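Local coordinates for protein flavodoxin (Lactobacillus reuteri, PDB 5VEG) that binds flavin mononucleotide and probably serves as a low-potential electron donor to redox enzymes, in association with a propanediol-utilization bacterial microcompartment, at residues V36-T41 / S65-T70; G115-G120 / E163-F168; E126-T131 / K152-P157. All blocks are in the same frame, centred on the assembly; numbering follows the deposited sequence.

Contact 1: residues V36-T41 / S65-T70. With FMN (flavin mononucleotide), chain D.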
loop_
_atom_site.group_PDB
_atom_site.type_symbol
_atom_site.label_atom_id
_atom_site.label_comp_id
_atom_site.label_asym_id
_atom_site.label_seq_id
_atom_site.Cartn_x
_atom_site.Cartn_y
_atom_site.Cartn_z
ATOM N N VAL A 36 -0.692 -0.667 -5.846
ATOM C CA VAL A 36 -1.668 -1.725 -6.064
ATOM C C VAL A 36 -2.688 -1.683 -4.935
ATOM O O VAL A 36 -2.374 -1.334 -3.791
ATOM C CB VAL A 36 -1.035 -3.127 -6.184
ATOM C CG1 VAL A 36 -0.074 -3.179 -7.396
ATOM C CG2 VAL A 36 -0.322 -3.511 -4.908
ATOM N N TYR A 37 -3.925 -2.044 -5.262
ATOM C CA TYR A 37 -4.977 -2.083 -4.256
ATOM C C TYR A 37 -5.725 -3.399 -4.346
ATOM O O TYR A 37 -5.783 -4.038 -5.405
ATOM C CB TYR A 37 -5.971 -0.903 -4.395
ATOM C CG TYR A 37 -6.706 -0.863 -5.724
ATOM C CD1 TYR A 37 -7.910 -1.545 -5.906
ATOM C CD2 TYR A 37 -6.189 -0.140 -6.798
ATOM C CE1 TYR A 37 -8.567 -1.517 -7.128
ATOM C CE2 TYR A 37 -6.840 -0.102 -8.012
ATOM C CZ TYR A 37 -8.019 -0.791 -8.173
ATOM O OH TYR A 37 -8.656 -0.739 -9.385
ATOM N N ALA A 38 -6.288 -3.805 -3.213
ATOM C CA ALA A 38 -7.277 -4.873 -3.173
ATOM C C ALA A 38 -8.551 -4.295 -2.587
ATOM O O ALA A 38 -8.499 -3.538 -1.613
ATOM C CB ALA A 38 -6.798 -6.064 -2.350
ATOM N N THR A 39 -9.691 -4.625 -3.188
ATOM C CA THR A 39 -10.902 -3.975 -2.715
ATOM C C THR A 39 -12.122 -4.796 -3.106
ATOM O O THR A 39 -12.100 -5.558 -4.079
ATOM C CB THR A 39 -10.998 -2.544 -3.257
ATOM O OG1 THR A 39 -12.102 -1.876 -2.639
ATOM C CG2 THR A 39 -11.168 -2.538 -4.779
ATOM N N MET A 40 -13.185 -4.626 -2.324
ATOM C CA MET A 40 -14.484 -5.199 -2.659
ATOM C C MET A 40 -15.590 -4.158 -2.728
ATOM O O MET A 40 -16.417 -4.213 -3.639
ATOM C CB MET A 40 -14.849 -6.296 -1.658
ATOM C CG MET A 40 -13.933 -7.489 -1.801
ATOM S SD MET A 40 -14.600 -9.009 -1.115
ATOM C CE MET A 40 -15.216 -8.364 0.397
ATOM N N THR A 41 -15.609 -3.189 -1.815
ATOM C CA THR A 41 -16.618 -2.140 -1.845
ATOM C C THR A 41 -16.015 -0.770 -2.121
ATOM O O THR A 41 -16.690 0.251 -1.929
ATOM C CB THR A 41 -17.421 -2.141 -0.538
ATOM O OG1 THR A 41 -16.557 -2.396 0.577
ATOM C CG2 THR A 41 -18.489 -3.233 -0.581
ATOM N N SER A 65 -2.801 -0.214 -10.130
ATOM C CA SER A 65 -3.471 -1.410 -10.629
ATOM C C SER A 65 -4.100 -2.175 -9.474
ATOM O O SER A 65 -3.769 -1.960 -8.307
ATOM C CB SER A 65 -2.495 -2.311 -11.402
ATOM O OG SER A 65 -1.361 -2.615 -10.613
ATOM N N GLU A 66 -5.029 -3.063 -9.809
ATOM C CA GLU A 66 -5.627 -3.956 -8.823
ATOM C C GLU A 66 -4.717 -5.161 -8.595
ATOM O O GLU A 66 -4.031 -5.630 -9.509
ATOM C CB GLU A 66 -7.011 -4.425 -9.284
ATOM C CG GLU A 66 -7.849 -5.139 -8.204
ATOM C CD GLU A 66 -7.710 -6.643 -8.283
ATOM O OE1 GLU A 66 -7.673 -7.292 -7.222
ATOM O OE2 GLU A 66 -7.614 -7.185 -9.410
ATOM N N ILE A 67 -4.733 -5.672 -7.361
ATOM C CA ILE A 67 -3.704 -6.625 -6.954
ATOM C C ILE A 67 -3.803 -7.926 -7.748
ATOM O O ILE A 67 -2.783 -8.520 -8.108
ATOM C CB ILE A 67 -3.769 -6.865 -5.435
ATOM C CG1 ILE A 67 -2.509 -7.575 -4.942
ATOM C CG2 ILE A 67 -5.037 -7.628 -5.029
ATOM C CD1 ILE A 67 -2.241 -7.330 -3.453
ATOM N N SER A 68 -5.017 -8.385 -8.049
ATOM C CA SER A 68 -5.151 -9.673 -8.718
ATOM C C SER A 68 -4.748 -9.615 -10.186
ATOM O O SER A 68 -4.505 -10.669 -10.777
ATOM C CB SER A 68 -6.579 -10.200 -8.608
ATOM O OG SER A 68 -7.390 -9.663 -9.637
ATOM N N GLN A 69 -4.672 -8.422 -10.781
ATOM C CA GLN A 69 -4.209 -8.251 -12.156
ATOM C C GLN A 69 -2.750 -7.812 -12.246
ATOM O O GLN A 69 -2.320 -7.353 -13.307
ATOM C CB GLN A 69 -5.075 -7.218 -12.886
ATOM C CG GLN A 69 -6.564 -7.460 -12.820
ATOM C CD GLN A 69 -7.059 -8.330 -13.952
ATOM O OE1 GLN A 69 -6.439 -9.342 -14.291
ATOM N NE2 GLN A 69 -8.192 -7.950 -14.539
ATOM N N THR A 70 -1.986 -7.905 -11.162
ATOM C CA THR A 70 -0.643 -7.342 -11.109
ATOM C C THR A 70 0.343 -8.432 -10.729
ATOM O O THR A 70 0.111 -9.173 -9.768
ATOM C CB THR A 70 -0.560 -6.182 -10.107
ATOM O OG1 THR A 70 -1.630 -5.260 -10.353
ATOM C CG2 THR A 70 0.768 -5.452 -10.230
HETATM N N1 FMN D . -11.815 -4.932 8.837
HETATM C C2 FMN D . -10.697 -5.086 9.630
HETATM O O2 FMN D . -9.943 -4.133 9.805
HETATM N N3 FMN D . -10.433 -6.296 10.236
HETATM C C4 FMN D . -11.284 -7.367 10.057
HETATM O O4 FMN D . -11.019 -8.433 10.604
HETATM C C4A FMN D . -12.422 -7.225 9.262
HETATM N N5 FMN D . -13.292 -8.283 9.064
HETATM C C5A FMN D . -14.410 -8.096 8.259
HETATM C C6 FMN D . -15.312 -9.143 8.043
HETATM C C7 FMN D . -16.437 -8.950 7.233
HETATM C C7M FMN D . -17.414 -10.070 6.996
HETATM C C8 FMN D . -16.671 -7.710 6.648
HETATM C C8M FMN D . -17.884 -7.504 5.783
HETATM C C9 FMN D . -15.781 -6.661 6.863
HETATM C C9A FMN D . -14.652 -6.865 7.656
HETATM N N10 FMN D . -13.777 -5.819 7.847
HETATM C C10 FMN D . -12.677 -5.995 8.656
HETATM C "C1'" FMN D . -14.087 -4.481 7.243
HETATM C "C2'" FMN D . -13.485 -4.149 5.884
HETATM O "O2'" FMN D . -12.091 -4.295 5.964
HETATM C "C3'" FMN D . -13.811 -2.680 5.680
HETATM O "O3'" FMN D . -15.199 -2.482 5.484
HETATM C "C4'" FMN D . -13.062 -2.071 4.512
HETATM O "O4'" FMN D . -13.354 -0.697 4.474
HETATM C "C5'" FMN D . -13.523 -2.685 3.201
HETATM O "O5'" FMN D . -12.648 -2.202 2.205
HETATM P P FMN D . -13.053 -2.275 0.647
HETATM O O1P FMN D . -14.252 -1.377 0.435
HETATM O O2P FMN D . -11.865 -1.741 -0.134
HETATM O O3P FMN D . -13.425 -3.677 0.268
HETATM O O HOH W 1 -9.195 -6.587 -5.124
#

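Contact 2: residues G115-G120 / E163-F168. With FMN (flavin mononucleotide), chain D.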
loop_
_atom_site.group_PDB
_atom_site.type_symbol
_atom_site.label_atom_id
_atom_site.label_comp_id
_atom_site.label_asym_id
_atom_site.label_seq_id
_atom_site.Cartn_x
_atom_site.Cartn_y
_atom_site.Cartn_z
ATOM N N GLY A 115 5.484 1.701 1.184
ATOM C CA GLY A 115 4.535 2.132 2.198
ATOM C C GLY A 115 3.305 1.268 2.075
ATOM O O GLY A 115 2.990 0.765 0.994
ATOM N N VAL A 116 2.622 1.055 3.192
ATOM C CA VAL A 116 1.419 0.233 3.183
ATOM C C VAL A 116 0.296 1.009 3.858
ATOM O O VAL A 116 0.518 1.715 4.851
ATOM C CB VAL A 116 1.650 -1.140 3.863
ATOM C CG1 VAL A 116 0.379 -1.959 3.808
ATOM C CG2 VAL A 116 2.754 -1.935 3.152
ATOM N N ALA A 117 -0.905 0.913 3.291
ATOM C CA ALA A 117 -2.061 1.597 3.849
ATOM C C ALA A 117 -3.273 0.688 3.703
ATOM O O ALA A 117 -3.268 -0.261 2.916
ATOM C CB ALA A 117 -2.281 2.963 3.166
ATOM N N GLY A 118 -4.321 0.967 4.476
ATOM C CA GLY A 118 -5.507 0.145 4.383
ATOM C C GLY A 118 -6.710 0.814 5.006
ATOM O O GLY A 118 -6.587 1.603 5.946
ATOM N N SER A 119 -7.872 0.509 4.452
ATOM C CA SER A 119 -9.137 0.834 5.094
ATOM C C SER A 119 -9.695 -0.453 5.684
ATOM O O SER A 119 -9.718 -1.492 5.014
ATOM C CB SER A 119 -10.133 1.443 4.102
ATOM O OG SER A 119 -11.464 1.321 4.592
ATOM N N GLY A 120 -10.096 -0.392 6.949
ATOM C CA GLY A 120 -10.676 -1.531 7.607
ATOM C C GLY A 120 -11.731 -1.019 8.572
ATOM O O GLY A 120 -12.252 0.087 8.410
ATOM N N GLU A 163 -5.301 13.906 4.938
ATOM C CA GLU A 163 -4.062 14.564 5.327
ATOM C C GLU A 163 -3.000 13.534 5.690
ATOM O O GLU A 163 -1.840 13.676 5.304
ATOM C CB GLU A 163 -4.308 15.540 6.480
ATOM C CG GLU A 163 -4.828 16.896 5.994
ATOM C CD GLU A 163 -5.559 17.714 7.061
ATOM O OE1 GLU A 163 -5.464 17.381 8.264
ATOM O OE2 GLU A 163 -6.238 18.698 6.693
ATOM N N ARG A 164 -3.382 12.468 6.400
ATOM C CA ARG A 164 -2.421 11.417 6.741
ATOM C C ARG A 164 -1.871 10.729 5.494
ATOM O O ARG A 164 -0.677 10.417 5.434
ATOM C CB ARG A 164 -3.061 10.392 7.677
ATOM C CG ARG A 164 -3.442 10.984 9.018
ATOM C CD ARG A 164 -3.309 9.989 10.135
ATOM N NE ARG A 164 -3.490 10.607 11.452
ATOM C CZ ARG A 164 -2.502 11.021 12.245
ATOM N NH1 ARG A 164 -1.230 10.877 11.875
ATOM N NH2 ARG A 164 -2.785 11.563 13.434
ATOM N N LEU A 165 -2.718 10.483 4.489
ATOM C CA LEU A 165 -2.234 9.885 3.247
ATOM C C LEU A 165 -1.350 10.844 2.450
ATOM O O LEU A 165 -0.512 10.394 1.663
ATOM C CB LEU A 165 -3.411 9.413 2.393
ATOM C CG LEU A 165 -4.183 8.205 2.957
ATOM C CD1 LEU A 165 -5.452 7.966 2.147
ATOM C CD2 LEU A 165 -3.323 6.939 3.000
ATOM N N ASN A 166 -1.501 12.150 2.648
ATOM C CA ASN A 166 -0.591 13.092 2.005
ATOM C C ASN A 166 0.781 13.074 2.660
ATOM O O ASN A 166 1.803 13.096 1.967
ATOM C CB ASN A 166 -1.179 14.500 2.047
ATOM C CG ASN A 166 -1.950 14.832 0.806
ATOM O OD1 ASN A 166 -3.165 14.625 0.742
ATOM N ND2 ASN A 166 -1.250 15.342 -0.206
ATOM N N LYS A 167 0.835 13.067 3.995
ATOM C CA LYS A 167 2.127 12.930 4.663
ATOM C C LYS A 167 2.788 11.604 4.306
ATOM O O LYS A 167 4.005 11.546 4.087
ATOM C CB LYS A 167 1.953 13.065 6.177
ATOM C CG LYS A 167 1.529 14.475 6.602
ATOM C CD LYS A 167 1.034 14.544 8.050
ATOM C CE LYS A 167 0.926 15.997 8.536
ATOM N NZ LYS A 167 0.291 16.121 9.879
ATOM N N PHE A 168 1.997 10.526 4.277
ATOM C CA PHE A 168 2.442 9.234 3.763
ATOM C C PHE A 168 3.159 9.396 2.422
ATOM O O PHE A 168 4.327 9.021 2.286
ATOM C CB PHE A 168 1.213 8.329 3.659
ATOM C CG PHE A 168 1.465 6.943 3.123
ATOM C CD1 PHE A 168 2.021 5.952 3.928
ATOM C CD2 PHE A 168 1.034 6.605 1.850
ATOM C CE1 PHE A 168 2.201 4.672 3.452
ATOM C CE2 PHE A 168 1.205 5.311 1.351
ATOM C CZ PHE A 168 1.780 4.340 2.154
HETATM N N1 FMN D . -11.815 -4.932 8.837
HETATM C C2 FMN D . -10.697 -5.086 9.630
HETATM O O2 FMN D . -9.943 -4.133 9.805
HETATM N N3 FMN D . -10.433 -6.296 10.236
HETATM C C4 FMN D . -11.284 -7.367 10.057
HETATM O O4 FMN D . -11.019 -8.433 10.604
HETATM C C4A FMN D . -12.422 -7.225 9.262
HETATM N N5 FMN D . -13.292 -8.283 9.064
HETATM C C5A FMN D . -14.410 -8.096 8.259
HETATM C C6 FMN D . -15.312 -9.143 8.043
HETATM C C7 FMN D . -16.437 -8.950 7.233
HETATM C C7M FMN D . -17.414 -10.070 6.996
HETATM C C8 FMN D . -16.671 -7.710 6.648
HETATM C C8M FMN D . -17.884 -7.504 5.783
HETATM C C9 FMN D . -15.781 -6.661 6.863
HETATM C C9A FMN D . -14.652 -6.865 7.656
HETATM N N10 FMN D . -13.777 -5.819 7.847
HETATM C C10 FMN D . -12.677 -5.995 8.656
HETATM C "C1'" FMN D . -14.087 -4.481 7.243
HETATM C "C2'" FMN D . -13.485 -4.149 5.884
HETATM O "O2'" FMN D . -12.091 -4.295 5.964
HETATM C "C3'" FMN D . -13.811 -2.680 5.680
HETATM O "O3'" FMN D . -15.199 -2.482 5.484
HETATM C "C4'" FMN D . -13.062 -2.071 4.512
HETATM O "O4'" FMN D . -13.354 -0.697 4.474
HETATM C "C5'" FMN D . -13.523 -2.685 3.201
HETATM O "O5'" FMN D . -12.648 -2.202 2.205
HETATM P P FMN D . -13.053 -2.275 0.647
HETATM O O1P FMN D . -14.252 -1.377 0.435
HETATM O O2P FMN D . -11.865 -1.741 -0.134
HETATM O O3P FMN D . -13.425 -3.677 0.268
#

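Contact 3: residues E126-T131 / K152-P157. With FMN (flavin mononucleotide), chain D.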
loop_
_atom_site.group_PDB
_atom_site.type_symbol
_atom_site.label_atom_id
_atom_site.label_comp_id
_atom_site.label_asym_id
_atom_site.label_seq_id
_atom_site.Cartn_x
_atom_site.Cartn_y
_atom_site.Cartn_z
ATOM N N GLU A 126 -8.355 -5.981 17.677
ATOM C CA GLU A 126 -6.970 -6.309 17.372
ATOM C C GLU A 126 -6.808 -6.896 15.987
ATOM O O GLU A 126 -5.675 -7.141 15.570
ATOM C CB GLU A 126 -6.405 -7.264 18.425
ATOM C CG GLU A 126 -6.594 -6.740 19.863
ATOM C CD GLU A 126 -5.352 -6.872 20.740
ATOM O OE1 GLU A 126 -4.247 -6.463 20.308
ATOM O OE2 GLU A 126 -5.496 -7.363 21.879
ATOM N N TYR A 127 -7.899 -7.104 15.261
ATOM C CA TYR A 127 -7.847 -7.494 13.861
ATOM C C TYR A 127 -8.011 -6.306 12.920
ATOM O O TYR A 127 -8.169 -6.502 11.709
ATOM C CB TYR A 127 -8.913 -8.558 13.578
ATOM C CG TYR A 127 -8.568 -9.872 14.244
ATOM C CD1 TYR A 127 -7.349 -10.495 13.994
ATOM C CD2 TYR A 127 -9.436 -10.463 15.150
ATOM C CE1 TYR A 127 -7.013 -11.687 14.613
ATOM C CE2 TYR A 127 -9.113 -11.657 15.772
ATOM C CZ TYR A 127 -7.901 -12.262 15.498
ATOM O OH TYR A 127 -7.581 -13.440 16.121
ATOM N N PHE A 128 -7.995 -5.081 13.454
ATOM C CA PHE A 128 -8.094 -3.866 12.654
ATOM C C PHE A 128 -6.952 -3.746 11.650
ATOM O O PHE A 128 -5.793 -3.585 12.037
ATOM C CB PHE A 128 -8.100 -2.633 13.566
ATOM C CG PHE A 128 -8.244 -1.321 12.825
ATOM C CD1 PHE A 128 -9.285 -1.132 11.926
ATOM C CD2 PHE A 128 -7.347 -0.267 13.060
ATOM C CE1 PHE A 128 -9.429 0.080 11.242
ATOM C CE2 PHE A 128 -7.476 0.950 12.401
ATOM C CZ PHE A 128 -8.517 1.131 11.485
ATOM N N ASN A 129 -7.266 -3.815 10.363
ATOM C CA ASN A 129 -6.278 -3.576 9.299
ATOM C C ASN A 129 -5.049 -4.481 9.425
ATOM O O ASN A 129 -3.930 -4.064 9.147
ATOM C CB ASN A 129 -5.852 -2.098 9.266
ATOM C CG ASN A 129 -6.711 -1.279 8.331
ATOM O OD1 ASN A 129 -6.979 -1.700 7.207
ATOM N ND2 ASN A 129 -7.163 -0.117 8.788
ATOM N N THR A 130 -5.246 -5.733 9.848
ATOM C CA THR A 130 -4.106 -6.638 9.974
ATOM C C THR A 130 -3.403 -6.853 8.631
ATOM O O THR A 130 -2.213 -7.178 8.596
ATOM C CB THR A 130 -4.544 -7.994 10.533
ATOM O OG1 THR A 130 -5.566 -8.546 9.698
ATOM C CG2 THR A 130 -5.100 -7.850 11.913
ATOM N N THR A 131 -4.118 -6.698 7.522
ATOM C CA THR A 131 -3.474 -6.895 6.228
ATOM C C THR A 131 -2.371 -5.867 6.001
ATOM O O THR A 131 -1.344 -6.176 5.377
ATOM C CB THR A 131 -4.528 -6.846 5.123
ATOM O OG1 THR A 131 -5.415 -7.962 5.282
ATOM C CG2 THR A 131 -3.895 -6.890 3.724
ATOM N N LYS A 152 -3.523 3.320 8.723
ATOM C CA LYS A 152 -4.658 2.451 9.013
ATOM C C LYS A 152 -5.907 3.316 9.105
ATOM O O LYS A 152 -6.040 4.134 10.021
ATOM C CB LYS A 152 -4.431 1.674 10.305
ATOM C CG LYS A 152 -3.411 0.550 10.184
ATOM C CD LYS A 152 -3.483 -0.323 11.430
ATOM C CE LYS A 152 -2.734 -1.630 11.264
ATOM N NZ LYS A 152 -3.081 -2.576 12.370
ATOM N N ILE A 153 -6.817 3.132 8.165
ATOM C CA ILE A 153 -7.994 3.977 8.040
ATOM C C ILE A 153 -9.220 3.186 8.476
ATOM O O ILE A 153 -9.322 1.977 8.218
ATOM C CB ILE A 153 -8.123 4.492 6.595
ATOM C CG1 ILE A 153 -7.050 5.559 6.350
ATOM C CG2 ILE A 153 -9.526 5.043 6.318
ATOM C CD1 ILE A 153 -6.617 5.670 4.903
ATOM N N ASP A 154 -10.145 3.867 9.148
ATOM C CA ASP A 154 -11.418 3.265 9.542
ATOM C C ASP A 154 -12.459 3.569 8.466
ATOM O O ASP A 154 -12.916 4.711 8.339
ATOM C CB ASP A 154 -11.850 3.784 10.913
ATOM C CG ASP A 154 -13.137 3.129 11.411
ATOM O OD1 ASP A 154 -13.210 1.888 11.492
ATOM O OD2 ASP A 154 -14.084 3.862 11.733
ATOM N N LEU A 155 -12.816 2.550 7.685
ATOM C CA LEU A 155 -13.904 2.607 6.699
ATOM C C LEU A 155 -13.539 3.642 5.641
ATOM O O LEU A 155 -12.449 3.552 5.043
ATOM C CB LEU A 155 -15.241 2.855 7.421
ATOM C CG LEU A 155 -15.756 1.790 8.381
ATOM C CD1 LEU A 155 -17.191 2.118 8.801
ATOM C CD2 LEU A 155 -15.685 0.390 7.776
ATOM N N GLU A 156 -14.405 4.628 5.359
ATOM C CA GLU A 156 -14.145 5.547 4.269
ATOM C C GLU A 156 -13.128 6.596 4.697
ATOM O O GLU A 156 -13.143 7.043 5.848
ATOM C CB GLU A 156 -15.431 6.229 3.818
ATOM C CG GLU A 156 -15.807 5.860 2.398
ATOM C CD GLU A 156 -16.968 6.665 1.865
ATOM O OE1 GLU A 156 -16.745 7.832 1.472
ATOM O OE2 GLU A 156 -18.095 6.121 1.824
ATOM N N PRO A 157 -12.237 6.998 3.794
ATOM C CA PRO A 157 -11.270 8.048 4.136
ATOM C C PRO A 157 -11.951 9.408 4.172
ATOM O O PRO A 157 -12.663 9.783 3.242
ATOM C CB PRO A 157 -10.229 7.957 3.010
ATOM C CG PRO A 157 -10.963 7.337 1.855
ATOM C CD PRO A 157 -12.012 6.431 2.449
HETATM N N1 FMN D . -11.815 -4.932 8.837
HETATM C C2 FMN D . -10.697 -5.086 9.630
HETATM O O2 FMN D . -9.943 -4.133 9.805
HETATM N N3 FMN D . -10.433 -6.296 10.236
HETATM C C4 FMN D . -11.284 -7.367 10.057
HETATM O O4 FMN D . -11.019 -8.433 10.604
HETATM C C4A FMN D . -12.422 -7.225 9.262
HETATM N N5 FMN D . -13.292 -8.283 9.064
HETATM C C5A FMN D . -14.410 -8.096 8.259
HETATM C C6 FMN D . -15.312 -9.143 8.043
HETATM C C7 FMN D . -16.437 -8.950 7.233
HETATM C C7M FMN D . -17.414 -10.070 6.996
HETATM C C8 FMN D . -16.671 -7.710 6.648
HETATM C C8M FMN D . -17.884 -7.504 5.783
HETATM C C9 FMN D . -15.781 -6.661 6.863
HETATM C C9A FMN D . -14.652 -6.865 7.656
HETATM N N10 FMN D . -13.777 -5.819 7.847
HETATM C C10 FMN D . -12.677 -5.995 8.656
HETATM C "C1'" FMN D . -14.087 -4.481 7.243
HETATM C "C2'" FMN D . -13.485 -4.149 5.884
HETATM O "O2'" FMN D . -12.091 -4.295 5.964
HETATM C "C3'" FMN D . -13.811 -2.680 5.680
HETATM O "O3'" FMN D . -15.199 -2.482 5.484
HETATM C "C4'" FMN D . -13.062 -2.071 4.512
HETATM O "O4'" FMN D . -13.354 -0.697 4.474
HETATM C "C5'" FMN D . -13.523 -2.685 3.201
HETATM O "O5'" FMN D . -12.648 -2.202 2.205
HETATM P P FMN D . -13.053 -2.275 0.647
HETATM O O1P FMN D . -14.252 -1.377 0.435
HETATM O O2P FMN D . -11.865 -1.741 -0.134
HETATM O O3P FMN D . -13.425 -3.677 0.268
#

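Contact 1: residues V36-T41 / S65-T70
Y37 O is gripped from segment 65-70 by one hydrogen bond and one CA-H...O contact. I67 N bonds to it at 2.8 Å, tilted 26° from the carbonyl plane, and E66 CA makes the CA-H...O contact. On the same residue, Y37 N bonds to S65 O at 3.1 Å, and V36 CA turns its hydrogen to that same oxygen. With chi1 of Y37 at 61°, CG sits between the backbone N and carbonyl carbon, and the ring comes back over E66. One ring face meets E66 CA, which stands 4.0 Å from the ring centroid in a CH-pi contact. E66 CB and CG pass beside CZ and CE1, with the two side chains at about a right angle. An alanine in place of the Y37 tyrosine would probably leave E66 CA without its aromatic partner and open a gap toward E45 and A48 of helix 43-56. The bridges V36-S65 and Y37-E66 are parallel and belong to the beta-alpha-beta unit formed by strand 31-38, helix 43-56 and strand 60-66 of the flavodoxin fold. On the other sheet face, V36 CG1 meets T70 CG2 at 3.7 Å, with F100 of helix 98-105 packed on both residues. A38 CB touches I67 CG2 at 3.6 Å. T70 OG1 donates to E66 O at 2.6 Å, while Q69 N reaches that oxygen from the opposite face of its plane. A water takes the N-H of T39 and lies 2.7 Å from E66 OE1, to which it can donate. Beyond A38 the chain becomes the phosphate-binding loop. There T39 OG1 donates to FMN O2P and T41 OG1 to FMN O1P. FMN O3P takes the backbone N-H groups of both M40, at 2.8 Å, and T41.

Contact 2: residues G115-G120 / E163-F168
One side of the flavodoxin sheet is packed by helix 159-176, and F168 and L165 carry that packing against G115, V116 and A117 of strand 113-120. The short helix and strand segments run nearly antiparallel, at 166°, with their axes 10.5 Å apart. F168 CG is anti to the backbone N (chi1 179°), and the ring stretches toward the strand. It meets the backbone with its edge: CZ lies 3.4 Å from G115 C, and V116 N is also near the ring plane. G115 has no side chain, and this lets the ring come so close. A CB there would stand about 2.5 Å from F168 CZ, a clash. A117 CB points at the helix and touches L165 CD2 at 4.1 Å. L165 and F168 both also rest on V151 of strand 145-154, so the helix packs on two adjacent strands. V116 points the opposite way, onto helix 130-141. Further along, the strand reaches the flavin. FMN O4' donates to S119 OG at 2.8 Å, and S119 OG is also bonded to L155 O. G120 CA lies 3.5 Å from FMN O2, where a side chain would collide with the cofactor. Apolar helix residues on the middle of a parallel strand, with the cofactor at the strand's C-terminal end, are characteristic of the flavodoxin alpha/beta/alpha sandwich.

Contact 3: residues E126-T131 / K152-P157
K152 begins the second segment; its side chain is stretched out past CG and runs counter to that of F128. K152 CB touches F128 CE2 at 3.8 Å, and CG and CD pass N129 CB. K152 NZ then bonds to F128 O at 2.9 Å, close to the line of the C=O bond, and makes a salt bridge with D133. I153 contributes its carbonyl oxygen. N129 ND2 donates to I153 O at 3.1 Å, from 39° out of the carbonyl plane, and F128 CZ approaches the same oxygen at 3.5 Å. That amide nitrogen also lies 3.2 Å above one face of the F128 ring, toward its rim. D154 N is at the edge of the ring, 3.9 Å from F128 CZ. D154 OD1 is hydrogen-bonded to K122 N. L155 leaves the strand, and its CD2 meets FMN O3' at 3.7 Å. The first segment holds the flavin from a type II beta turn, Y127 to T130. FMN N3 donates almost straight to Y127 O, and N129 N donates to FMN O2 at 2.8 Å. F128 O and N129 N belong to one peptide group. The lysine charge on its oxygen would therefore probably polarise it and strengthen the N-H offered to the flavin, although D133 would offset part of the effect.

From the N terminus, contact 1 comes first. It closes the loop around helix 43-56 by setting strand 60-66, an outermost strand, beside strand 31-38. It is complete before the other two begin. Contact 2 opens next at 115-120 and closes only at 163-168, on helix 159-176. Contact 3 is nested inside that loop and ties the turn before helix 130-141 to the end of strand 145-154, the other outermost strand. Contacts 2 and 3 touch where G120 and S119 meet L155. Contact 1 stays about 7 Å from both at the nearest atoms. All three reach one sheet and share FMN: contact 1 at the phosphate, contact 2 at ribityl and flavin atoms, contact 3 mainly at the flavin ring.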